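Local atomic coordinates of digeranylgeranylglycerophospholipid reductase (Sulfolobus acidocaldarius, PDB entry 3ATR), a protein that reduces the double bonds of the geranylgeranyl chains of archaeal membrane lipids, using one bound FAD per subunit. Residues A[293-298]-A[339-344]; A[273-278]-A[422-427]; A[52-57]-A[93-98]; A[57-62]-A[305-310]. One frame throughout, in Å; residues are numbered along the deposited sequence.

In the fold
Three of the four contacts lie close to the lipid site of this flavoenzyme. Contact 1 and contact 3 both touch the bound pyrophosphate, from centres about 16 Å apart, and they meet where Tyr341 CE1 comes within 3.5 Å of His56 CE1. Contact 3 also borders the bound nonane. Contact 4 shares Phe57 with contact 3, and both use helix 54-59. It is tied to contact 1 by a salt bridge, Glu340 OE1 to Lys59 NZ at 3.0 Å. Contact 2 packs behind contact 1, with centres about 10 Å apart and Ala343 CB 3.7 Å from Tyr424 CB. It does not touch contact 3 or contact 4.

Contact 1 of 4, residues A[293-298]-A[339-344]; sequences TVNPVH and NEYGAK. With PPV (pyrophosphate), chain D.
The amide of Asn295 and the ring of Tyr341 cross at about a right angle, their planes 71° apart. The Tyr341 ring has Lys344 CD over one face, offset toward the rim, and pyrophosphate O31 at its edge, in plane. The imidazole of His298 has the amide carbon CG of Asn295 over the centre of one face, 3.3 Å above the plane. Pyrophosphate O11 sits at its edge, in plane. Asn295 ND2 gives Tyr341 OH a hydrogen bond of 3.1 Å, with the phenol oxygen close to the amide plane. The loop holds the other end of this amide. Asn295 OD1 accepts from Val297 N at 2.8 Å, an Asx turn, and also from His298 N. These two bonds fix the rotation of the amide and leave ND2 facing helix 332-355. The loop and helix line a site that holds pyrophosphate here, consistent with a place for the phosphate end of the lipid; His298 and Tyr341 are lipid-binding residues. His298 NE2 donates to pyrophosphate O11 at 2.8 Å. The Lys344 side chain starts with CG anti to the backbone N (chi1 158°) and stays extended. This brings Lys344 NZ to pyrophosphate O21 at 2.6 Å, a hydrogen bond. The positive charge expected on the lysine would partly offset the pyrophosphate's negative charge. His56 NE2 also donates to this anion. On the flavin side, Val294 touches the reduced FAD.

Contact 2 of 4, residues A[273-278]-A[422-427]; sequences RRPLYT and ELYLNY
One direct hydrogen bond joins the two segments. Tyr427 OH donates to the backbone oxygen Tyr277 O at 2.6 Å, in the carbonyl plane and on a lone pair. Tyr427 CG lies opposite its backbone N (chi1 -173°), which sends the ring out from just past the end of helix 410-425 to this carbonyl. A water makes a second polar link. It donates to Pro275 O and is 2.7 Å from Tyr424 OH, in the plane of the Tyr424 ring. The rest is packing. Tyr424 OH abuts the Arg274 chain crosswise, 3.5 Å from Arg274 CD. The guanidinium and the Tyr424 ring are nearly perpendicular, at 86°. Pro275 CD rests against Tyr424 CE1 at 4.4 Å. Within the loop, Arg274 NE donates to Tyr277 OH at 2.8 Å, close to the guanidinium plane. The guanidinium groups of Arg273 and Arg274 lie face over face, CZ of each 3.9 Å above the plane of the other. Arg273 pairs with Glu176 and Arg274 with Asp349. The contact joins the loop between strands 261-271 and 280-281 to the end of helix 410-425. Trp437 of helix 434-451 meets Tyr424 and Tyr427 edge-to-face, and helix 332-355 packs against Tyr424 through Ala346.

Contact 3 of 4, residues A[52-57]-A[93-98]; sequences VSKAHF and EGFELN. With PPV (pyrophosphate), chain D; DD9 (nonane), chain C.
Val52 and Phe95 form an antiparallel hydrogen-bonded pair, with Val52 N to Phe95 O at 3.0 Å and Phe95 N to Val52 O at 2.9 Å, and Ser53 and Gly94 follow as a non-hydrogen-bonded pair. This is one edge of the eight-stranded mixed sheet, where strand 51-53 pairs with strand 87-97 and then turns into helix 54-59. Ser53 is the N-cap of that helix: its OG accepts from His56 N. Lys54 N adds a backbone bond to Glu93 O. The Lys54 side chain runs beside that of Glu93, pointing the same way. Lys54 NZ reaches Glu93 OE2 at 3.3 Å, a salt bridge with a weak hydrogen bond; the stronger partner of this carboxylate is Lys73. Nearer the backbone, Lys54 CA lies 3.6 Å from Phe95 CE2, and its CB and CG also touch this ring. Shortened to an alanine, this position would lose NZ, and Glu93 is likely to keep Lys73 but miss its mate across the strands, with part of the Phe95 ring uncovered. Phe95 turns an edge toward the face of Phe57 in an offset edge-to-face pair, planes at 86° and centroids 5.5 Å apart. Val52 CG2 also meets Leu97 CD1, at 4.0 Å. Gly94 lies against the nonane, and a side chain there would collide with its C2. His56, a lipid-binding residue, has CG anti to its carbonyl carbon (chi1 -82°), which turns the ring to the pyrophosphate. His56 NE2 donates to pyrophosphate O31 at 3.0 Å, with O31 at the ring edge and in plane.

Contact 4 of 4, residues A[57-62]-A[305-310]; sequences FDKLGM and AMISGY
Leu60 is the main bump, and its two methyl groups straddle the surface of helix 302-322. Leu60 CD1 fits between Met306 and Ile307, 3.7 Å from Met306 CB and 4.1 Å from Ile307 CG1. It also lies against the backbone carbon of Met306. Leu60 CD2 goes the other way and rests on Tyr310, 3.9 Å from Tyr310 CG. The hollow is therefore walled by three residues of one helical face. With an alanine in place of this leucine both methyls go, and a gap is likely to open between Met306, Ile307 and Tyr310, leaving the Tyr310 ring without this support. Leu60 stands where helix 54-59 ends in a Schellman motif. Gly61 has positive phi, and Phe57 O takes both Leu60 N and Met62 N, from opposite faces of its carbonyl plane. The reversal places Leu60 and Met62 against the same helix. Met306 is the bump from the other side. Its CG is anti to the carbonyl carbon (chi1 -72°), and a bend at chi3 (-69°) sets the methyl over one face of the Phe57 ring. Met306 CE is 4.2 Å from the Phe57 ring centroid and 15° off the normal, a CH-pi contact. Met306 SD lies obliquely to the ring, a Met-aromatic contact, and also meets Met62 CG at 4.1 Å. On the outer side, Lys59 crosses Ile307 at about a right angle. Lys59 CD is packed tightly on Ile307 CD1, at 3.4 Å, and the lysine goes on to a salt bridge with Glu340 of helix 332-355. Met62 and Met306 both touch Ser20 of helix 16-25.

Contact 1 of 4, residues A[293-298]-A[339-344]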
# COMPACT_ATOMS: atom_id res chain seq x y z
N THR A 293 -4.05 1.66 -2.06
CA THR A 293 -4.14 1.66 -0.58
C THR A 293 -2.77 1.86 0.18
O THR A 293 -2.71 1.95 1.41
CB THR A 293 -5.01 0.47 -0.09
OG1 THR A 293 -4.45 -0.77 -0.54
CG2 THR A 293 -6.44 0.60 -0.62
N VAL A 294 -1.68 2.04 -0.52
CA VAL A 294 -0.33 1.98 0.08
C VAL A 294 -0.01 3.29 0.84
O VAL A 294 -0.37 4.41 0.37
CB VAL A 294 0.68 1.87 -1.08
CG1 VAL A 294 2.07 1.85 -0.59
CG2 VAL A 294 0.45 0.59 -1.89
N ASN A 295 0.74 3.16 1.95
CA ASN A 295 1.22 4.32 2.66
C ASN A 295 2.13 5.16 1.74
O ASN A 295 3.12 4.61 1.21
CB ASN A 295 2.07 3.82 3.85
CG ASN A 295 2.46 4.93 4.75
OD1 ASN A 295 3.24 5.84 4.36
ND2 ASN A 295 1.89 4.94 5.95
N PRO A 296 1.81 6.46 1.53
CA PRO A 296 2.57 7.22 0.54
C PRO A 296 4.00 7.56 1.00
O PRO A 296 4.84 7.88 0.16
CB PRO A 296 1.74 8.52 0.40
CG PRO A 296 0.34 8.13 0.76
CD PRO A 296 0.59 7.19 1.95
N VAL A 297 4.23 7.52 2.29
CA VAL A 297 5.59 7.88 2.79
C VAL A 297 6.54 6.69 2.73
O VAL A 297 7.60 6.76 2.07
CB VAL A 297 5.54 8.53 4.14
CG1 VAL A 297 7.00 8.61 4.80
CG2 VAL A 297 4.99 9.95 3.94
N HIS A 298 6.14 5.58 3.36
CA HIS A 298 7.04 4.43 3.44
C HIS A 298 6.73 3.26 2.47
O HIS A 298 7.48 2.27 2.44
CB HIS A 298 7.20 3.94 4.89
CG HIS A 298 5.94 3.48 5.55
ND1 HIS A 298 5.09 2.53 5.00
CD2 HIS A 298 5.38 3.81 6.75
CE1 HIS A 298 4.10 2.28 5.83
NE2 HIS A 298 4.24 3.05 6.90
N ASN A 339 -11.90 6.42 7.11
CA ASN A 339 -11.71 6.56 8.56
C ASN A 339 -10.61 5.65 9.13
O ASN A 339 -9.89 6.06 10.06
CB ASN A 339 -13.05 6.38 9.30
CG ASN A 339 -13.95 7.59 9.14
OD1 ASN A 339 -14.90 7.58 8.37
ND2 ASN A 339 -13.64 8.65 9.84
N GLU A 340 -10.45 4.46 8.57
CA GLU A 340 -9.45 3.50 9.06
C GLU A 340 -8.02 3.77 8.60
O GLU A 340 -7.03 3.33 9.26
CB GLU A 340 -9.85 2.07 8.69
CG GLU A 340 -11.08 1.51 9.48
CD GLU A 340 -10.75 1.12 10.96
OE1 GLU A 340 -9.58 1.15 11.36
OE2 GLU A 340 -11.68 0.77 11.72
N TYR A 341 -7.88 4.44 7.45
CA TYR A 341 -6.56 4.57 6.83
C TYR A 341 -6.46 5.61 5.73
O TYR A 341 -5.39 6.25 5.59
CB TYR A 341 -6.06 3.23 6.24
CG TYR A 341 -4.54 3.14 6.15
CD1 TYR A 341 -3.80 2.69 7.25
CD2 TYR A 341 -3.86 3.46 4.96
CE1 TYR A 341 -2.40 2.57 7.18
CE2 TYR A 341 -2.44 3.38 4.90
CZ TYR A 341 -1.73 2.93 6.02
OH TYR A 341 -0.36 2.81 5.99
N GLY A 342 -7.55 5.81 4.99
CA GLY A 342 -7.54 6.71 3.79
C GLY A 342 -7.22 8.17 4.14
O GLY A 342 -6.52 8.85 3.38
N ALA A 343 -7.82 8.69 5.23
CA ALA A 343 -7.58 10.10 5.59
C ALA A 343 -6.10 10.26 5.95
O ALA A 343 -5.47 11.26 5.56
CB ALA A 343 -8.47 10.54 6.73
N LYS A 344 -5.57 9.29 6.70
CA LYS A 344 -4.12 9.26 7.00
C LYS A 344 -3.26 9.24 5.72
O LYS A 344 -2.28 10.01 5.61
CB LYS A 344 -3.80 8.08 7.96
CG LYS A 344 -2.36 7.64 7.91
CD LYS A 344 -2.16 6.49 8.93
CE LYS A 344 -0.86 5.80 8.71
NZ LYS A 344 -0.65 4.68 9.69
O11 PPV D . 2.18 3.54 8.67
P1 PPV D . 1.36 2.28 8.68
O21 PPV D . 0.29 2.23 9.75
O31 PPV D . 0.93 1.73 7.35
OPP PPV D . 2.40 1.14 9.13
P2 PPV D . 3.05 1.10 10.59
O12 PPV D . 1.91 0.72 11.51
O22 PPV D . 4.10 0.04 10.39
O32 PPV D . 3.62 2.49 10.81

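Contact 2 of 4, residues A[273-278]-A[422-427]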
# COMPACT_ATOMS: atom_id res chain seq x y z
N ARG A 273 0.17 7.27 -3.02
CA ARG A 273 -0.70 8.43 -3.02
C ARG A 273 -1.96 8.19 -2.19
O ARG A 273 -2.18 7.10 -1.64
CB ARG A 273 -1.07 8.80 -4.46
CG ARG A 273 -1.65 7.59 -5.30
CD ARG A 273 -2.57 8.20 -6.42
NE ARG A 273 -3.91 8.49 -5.92
CZ ARG A 273 -4.94 8.81 -6.68
NH1 ARG A 273 -4.80 9.01 -8.00
NH2 ARG A 273 -6.14 8.95 -6.12
N ARG A 274 -2.79 9.22 -2.13
CA ARG A 274 -4.14 9.10 -1.54
C ARG A 274 -4.88 7.91 -2.23
O ARG A 274 -4.57 7.53 -3.38
CB ARG A 274 -4.86 10.44 -1.69
CG ARG A 274 -5.10 10.84 -3.11
CD ARG A 274 -5.15 12.39 -3.31
NE ARG A 274 -5.22 12.68 -4.76
CZ ARG A 274 -4.20 12.54 -5.63
NH1 ARG A 274 -2.99 12.12 -5.25
NH2 ARG A 274 -4.41 12.77 -6.92
N PRO A 275 -5.87 7.30 -1.55
CA PRO A 275 -6.51 6.21 -2.29
C PRO A 275 -7.37 6.69 -3.51
O PRO A 275 -7.59 7.87 -3.70
CB PRO A 275 -7.43 5.57 -1.23
CG PRO A 275 -7.64 6.65 -0.17
CD PRO A 275 -6.44 7.55 -0.20
N LEU A 276 -7.87 5.75 -4.30
CA LEU A 276 -8.89 6.10 -5.33
C LEU A 276 -9.94 7.03 -4.75
O LEU A 276 -10.43 6.79 -3.62
CB LEU A 276 -9.59 4.83 -5.80
CG LEU A 276 -9.12 3.89 -6.90
CD1 LEU A 276 -10.23 2.94 -7.28
CD2 LEU A 276 -8.63 4.66 -8.13
N TYR A 277 -10.31 8.09 -5.47
CA TYR A 277 -11.26 9.02 -4.90
C TYR A 277 -12.57 8.37 -4.46
O TYR A 277 -13.17 8.78 -3.47
CB TYR A 277 -11.59 10.17 -5.87
CG TYR A 277 -10.40 11.13 -5.98
CD1 TYR A 277 -9.96 11.84 -4.85
CD2 TYR A 277 -9.77 11.38 -7.21
CE1 TYR A 277 -8.88 12.75 -4.92
CE2 TYR A 277 -8.69 12.31 -7.29
CZ TYR A 277 -8.26 12.98 -6.15
OH TYR A 277 -7.21 13.90 -6.23
N THR A 278 -13.01 7.39 -5.22
CA THR A 278 -14.01 6.44 -4.70
C THR A 278 -13.49 5.03 -4.95
O THR A 278 -12.93 4.76 -6.01
CB THR A 278 -15.44 6.59 -5.33
OG1 THR A 278 -16.26 5.55 -4.75
CG2 THR A 278 -15.42 6.39 -6.80
N GLU A 422 -8.76 16.83 7.29
CA GLU A 422 -10.12 17.16 7.70
C GLU A 422 -11.09 17.01 6.55
O GLU A 422 -12.21 16.55 6.75
CB GLU A 422 -10.16 18.55 8.30
CG GLU A 422 -9.59 18.59 9.71
CD GLU A 422 -9.51 19.99 10.27
OE1 GLU A 422 -10.28 20.86 9.81
OE2 GLU A 422 -8.69 20.23 11.19
N LEU A 423 -10.66 17.40 5.35
CA LEU A 423 -11.42 17.17 4.10
C LEU A 423 -11.80 15.70 3.86
O LEU A 423 -12.97 15.37 3.55
CB LEU A 423 -10.60 17.71 2.92
CG LEU A 423 -11.27 17.99 1.59
CD1 LEU A 423 -12.57 18.75 1.82
CD2 LEU A 423 -10.32 18.79 0.68
N TYR A 424 -10.83 14.81 4.08
CA TYR A 424 -11.07 13.37 3.98
C TYR A 424 -11.97 12.85 5.08
O TYR A 424 -12.85 12.02 4.80
CB TYR A 424 -9.76 12.60 3.97
CG TYR A 424 -9.26 12.46 2.58
CD1 TYR A 424 -9.35 11.25 1.92
CD2 TYR A 424 -8.76 13.58 1.88
CE1 TYR A 424 -8.94 11.12 0.58
CE2 TYR A 424 -8.36 13.47 0.56
CZ TYR A 424 -8.47 12.22 -0.07
OH TYR A 424 -8.07 12.11 -1.39
N LEU A 425 -11.80 13.33 6.30
CA LEU A 425 -12.73 12.98 7.36
C LEU A 425 -14.16 13.52 7.12
O LEU A 425 -15.11 13.11 7.80
CB LEU A 425 -12.18 13.35 8.73
CG LEU A 425 -10.95 12.51 9.11
CD1 LEU A 425 -10.40 12.95 10.45
CD2 LEU A 425 -11.25 10.99 9.06
N ASN A 426 -14.31 14.43 6.15
CA ASN A 426 -15.65 14.92 5.72
C ASN A 426 -15.98 14.35 4.34
O ASN A 426 -16.60 14.99 3.48
CB ASN A 426 -15.71 16.46 5.73
CG ASN A 426 -15.59 17.06 7.12
OD1 ASN A 426 -14.74 17.93 7.37
ND2 ASN A 426 -16.43 16.59 8.05
N TYR A 427 -15.61 13.08 4.16
CA TYR A 427 -15.78 12.40 2.87
C TYR A 427 -17.28 12.48 2.58
O TYR A 427 -18.07 12.35 3.48
CB TYR A 427 -15.32 10.91 2.99
CG TYR A 427 -15.32 10.21 1.65
CD1 TYR A 427 -14.20 10.28 0.81
CD2 TYR A 427 -16.48 9.57 1.19
CE1 TYR A 427 -14.22 9.73 -0.45
CE2 TYR A 427 -16.53 9.00 -0.08
CZ TYR A 427 -15.41 9.08 -0.89
OH TYR A 427 -15.42 8.50 -2.14
O HOH W 1 -8.84 9.67 -2.31

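Contact 3 of 4, residues A[52-57]-A[93-98]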
# COMPACT_ATOMS: atom_id res chain seq x y z
N VAL A 52 5.56 -6.20 7.82
CA VAL A 52 4.22 -5.74 8.18
C VAL A 52 4.15 -5.55 9.70
O VAL A 52 4.53 -6.44 10.45
CB VAL A 52 3.09 -6.72 7.72
CG1 VAL A 52 1.67 -6.09 7.98
CG2 VAL A 52 3.23 -7.08 6.24
N SER A 53 3.61 -4.43 10.14
CA SER A 53 3.54 -4.20 11.59
C SER A 53 2.56 -5.14 12.27
O SER A 53 1.54 -5.53 11.70
CB SER A 53 3.12 -2.74 11.92
OG SER A 53 1.74 -2.61 11.72
N LYS A 54 2.86 -5.48 13.52
CA LYS A 54 1.93 -6.20 14.35
C LYS A 54 0.67 -5.35 14.57
O LYS A 54 -0.42 -5.91 14.63
CB LYS A 54 2.60 -6.56 15.70
CG LYS A 54 1.68 -7.31 16.66
CD LYS A 54 2.48 -7.68 17.91
CE LYS A 54 1.58 -7.71 19.14
NZ LYS A 54 2.42 -8.01 20.36
N ALA A 55 0.81 -4.02 14.65
CA ALA A 55 -0.38 -3.14 14.90
C ALA A 55 -1.45 -3.32 13.79
O ALA A 55 -2.65 -3.26 14.09
CB ALA A 55 0.03 -1.70 14.99
N HIS A 56 -1.02 -3.55 12.54
CA HIS A 56 -1.96 -3.80 11.45
C HIS A 56 -2.78 -5.05 11.66
O HIS A 56 -3.95 -5.08 11.30
CB HIS A 56 -1.29 -3.86 10.06
CG HIS A 56 -1.07 -2.51 9.48
ND1 HIS A 56 -2.10 -1.63 9.28
CD2 HIS A 56 0.07 -1.85 9.15
CE1 HIS A 56 -1.62 -0.50 8.78
NE2 HIS A 56 -0.30 -0.61 8.70
N PHE A 57 -2.15 -6.08 12.18
CA PHE A 57 -2.89 -7.30 12.47
C PHE A 57 -3.85 -7.02 13.63
O PHE A 57 -5.02 -7.43 13.58
CB PHE A 57 -1.93 -8.47 12.81
CG PHE A 57 -1.17 -8.96 11.61
CD1 PHE A 57 -1.66 -10.03 10.83
CD2 PHE A 57 0.01 -8.35 11.22
CE1 PHE A 57 -1.00 -10.44 9.68
CE2 PHE A 57 0.67 -8.77 10.06
CZ PHE A 57 0.17 -9.83 9.31
N GLU A 93 6.81 -3.45 17.21
CA GLU A 93 6.77 -4.86 16.82
C GLU A 93 6.21 -5.07 15.43
O GLU A 93 5.28 -4.39 14.99
CB GLU A 93 5.97 -5.68 17.82
CG GLU A 93 6.66 -5.82 19.17
CD GLU A 93 5.80 -6.54 20.16
OE1 GLU A 93 5.17 -5.86 21.00
OE2 GLU A 93 5.72 -7.79 20.09
N GLY A 94 6.78 -6.05 14.74
CA GLY A 94 6.31 -6.39 13.41
C GLY A 94 6.81 -7.74 13.00
O GLY A 94 7.46 -8.46 13.77
N PHE A 95 6.52 -8.09 11.75
CA PHE A 95 6.84 -9.40 11.26
C PHE A 95 7.51 -9.25 9.91
O PHE A 95 7.05 -8.49 9.08
CB PHE A 95 5.55 -10.20 11.08
CG PHE A 95 4.71 -10.26 12.32
CD1 PHE A 95 5.14 -11.02 13.43
CD2 PHE A 95 3.49 -9.58 12.40
CE1 PHE A 95 4.36 -11.12 14.59
CE2 PHE A 95 2.71 -9.65 13.56
CZ PHE A 95 3.13 -10.40 14.65
N GLU A 96 8.59 -9.99 9.72
CA GLU A 96 9.12 -10.35 8.38
C GLU A 96 8.56 -11.70 7.95
O GLU A 96 8.84 -12.77 8.55
CB GLU A 96 10.65 -10.35 8.37
CG GLU A 96 11.25 -9.14 7.77
CD GLU A 96 10.93 -9.02 6.29
OE1 GLU A 96 10.83 -7.88 5.80
OE2 GLU A 96 10.78 -10.06 5.62
N LEU A 97 7.70 -11.64 6.94
CA LEU A 97 6.85 -12.75 6.54
C LEU A 97 7.44 -13.57 5.43
O LEU A 97 8.23 -13.06 4.62
CB LEU A 97 5.53 -12.20 5.98
CG LEU A 97 4.66 -11.42 6.97
CD1 LEU A 97 3.40 -11.04 6.32
CD2 LEU A 97 4.35 -12.34 8.07
N ASN A 98 7.06 -14.86 5.40
CA ASN A 98 7.09 -15.61 4.16
C ASN A 98 5.72 -15.28 3.57
O ASN A 98 4.69 -15.85 3.97
CB ASN A 98 7.26 -17.13 4.41
CG ASN A 98 7.35 -17.92 3.10
OD1 ASN A 98 6.57 -17.68 2.17
ND2 ASN A 98 8.28 -18.87 3.02
O11 PPV D . 2.18 3.54 8.67
P1 PPV D . 1.36 2.28 8.68
O21 PPV D . 0.29 2.23 9.75
O31 PPV D . 0.93 1.73 7.35
OPP PPV D . 2.40 1.14 9.13
P2 PPV D . 3.05 1.10 10.59
O12 PPV D . 1.91 0.72 11.51
O22 PPV D . 4.10 0.04 10.39
O32 PPV D . 3.62 2.49 10.81
C1 DD9 C . 7.79 -2.89 12.73
C2 DD9 C . 7.56 -3.32 11.29
C3 DD9 C . 6.85 -2.19 10.57
C4 DD9 C . 6.55 -2.59 9.14
C5 DD9 C . 7.53 -1.91 8.19
C6 DD9 C . 6.75 -1.45 6.96
C7 DD9 C . 7.56 -0.59 5.98
C8 DD9 C . 7.69 -1.45 4.72
C9 DD9 C . 7.65 -0.78 3.37
O HOH W 2 3.10 -2.79 15.76

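Contact 4 of 4, residues A[57-62]-A[305-310]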
# COMPACT_ATOMS: atom_id res chain seq x y z
N PHE A 57 -2.15 -6.08 12.18
CA PHE A 57 -2.89 -7.30 12.47
C PHE A 57 -3.85 -7.02 13.63
O PHE A 57 -5.02 -7.43 13.58
CB PHE A 57 -1.93 -8.47 12.81
CG PHE A 57 -1.17 -8.96 11.61
CD1 PHE A 57 -1.66 -10.03 10.83
CD2 PHE A 57 0.01 -8.35 11.22
CE1 PHE A 57 -1.00 -10.44 9.68
CE2 PHE A 57 0.67 -8.77 10.06
CZ PHE A 57 0.17 -9.83 9.31
N ASP A 58 -3.37 -6.30 14.64
CA ASP A 58 -4.19 -6.02 15.84
C ASP A 58 -5.37 -5.10 15.50
O ASP A 58 -6.46 -5.19 16.11
CB ASP A 58 -3.34 -5.39 16.96
CG ASP A 58 -2.39 -6.38 17.62
OD1 ASP A 58 -2.65 -7.62 17.58
OD2 ASP A 58 -1.37 -5.91 18.20
N LYS A 59 -5.15 -4.17 14.58
CA LYS A 59 -6.18 -3.20 14.20
C LYS A 59 -7.47 -3.97 13.79
O LYS A 59 -8.58 -3.49 14.06
CB LYS A 59 -5.67 -2.33 13.02
CG LYS A 59 -6.40 -0.99 12.77
CD LYS A 59 -6.14 -0.46 11.34
CE LYS A 59 -5.87 1.10 11.28
NZ LYS A 59 -6.78 1.99 12.07
N LEU A 60 -7.28 -5.14 13.15
CA LEU A 60 -8.35 -5.95 12.51
C LEU A 60 -8.62 -7.24 13.26
O LEU A 60 -9.46 -8.05 12.81
CB LEU A 60 -7.99 -6.33 11.04
CG LEU A 60 -7.68 -5.14 10.17
CD1 LEU A 60 -7.16 -5.61 8.81
CD2 LEU A 60 -8.91 -4.18 10.05
N GLY A 61 -7.90 -7.43 14.36
CA GLY A 61 -7.85 -8.74 15.06
C GLY A 61 -7.56 -9.85 14.04
O GLY A 61 -8.17 -10.92 14.12
N MET A 62 -6.64 -9.61 13.09
CA MET A 62 -6.27 -10.63 12.06
C MET A 62 -5.25 -11.59 12.71
O MET A 62 -4.46 -11.15 13.59
CB MET A 62 -5.66 -9.99 10.81
CG MET A 62 -5.74 -10.83 9.52
SD MET A 62 -7.33 -10.60 8.69
CE MET A 62 -7.11 -11.51 7.16
N ALA A 305 -3.70 -3.04 2.73
CA ALA A 305 -4.43 -3.93 1.82
C ALA A 305 -5.44 -4.74 2.67
O ALA A 305 -6.63 -4.86 2.29
CB ALA A 305 -3.51 -4.88 1.04
N MET A 306 -4.96 -5.27 3.79
CA MET A 306 -5.85 -5.97 4.76
C MET A 306 -7.02 -5.12 5.23
O MET A 306 -8.18 -5.63 5.30
CB MET A 306 -5.04 -6.55 5.96
CG MET A 306 -4.20 -7.75 5.50
SD MET A 306 -3.45 -8.55 6.93
CE MET A 306 -2.33 -7.32 7.35
N ILE A 307 -6.74 -3.88 5.61
CA ILE A 307 -7.81 -2.93 6.02
C ILE A 307 -8.85 -2.79 4.88
O ILE A 307 -10.08 -2.82 5.13
CB ILE A 307 -7.20 -1.56 6.39
CG1 ILE A 307 -6.29 -1.76 7.61
CG2 ILE A 307 -8.28 -0.46 6.67
CD1 ILE A 307 -5.51 -0.49 7.98
N SER A 308 -8.37 -2.57 3.64
CA SER A 308 -9.31 -2.34 2.53
C SER A 308 -10.19 -3.59 2.32
O SER A 308 -11.38 -3.48 2.01
CB SER A 308 -8.61 -1.92 1.21
OG SER A 308 -7.77 -2.94 0.75
N GLY A 309 -9.63 -4.77 2.58
CA GLY A 309 -10.38 -6.05 2.47
C GLY A 309 -11.48 -6.11 3.52
O GLY A 309 -12.59 -6.57 3.25
N TYR A 310 -11.14 -5.64 4.72
CA TYR A 310 -12.09 -5.59 5.84
C TYR A 310 -13.23 -4.63 5.52
O TYR A 310 -14.44 -4.97 5.73
CB TYR A 310 -11.31 -5.14 7.10
CG TYR A 310 -12.26 -4.71 8.21
CD1 TYR A 310 -12.88 -5.65 9.02
CD2 TYR A 310 -12.58 -3.36 8.41
CE1 TYR A 310 -13.75 -5.27 10.04
CE2 TYR A 310 -13.48 -2.96 9.43
CZ TYR A 310 -14.06 -3.93 10.22
OH TYR A 310 -14.94 -3.58 11.23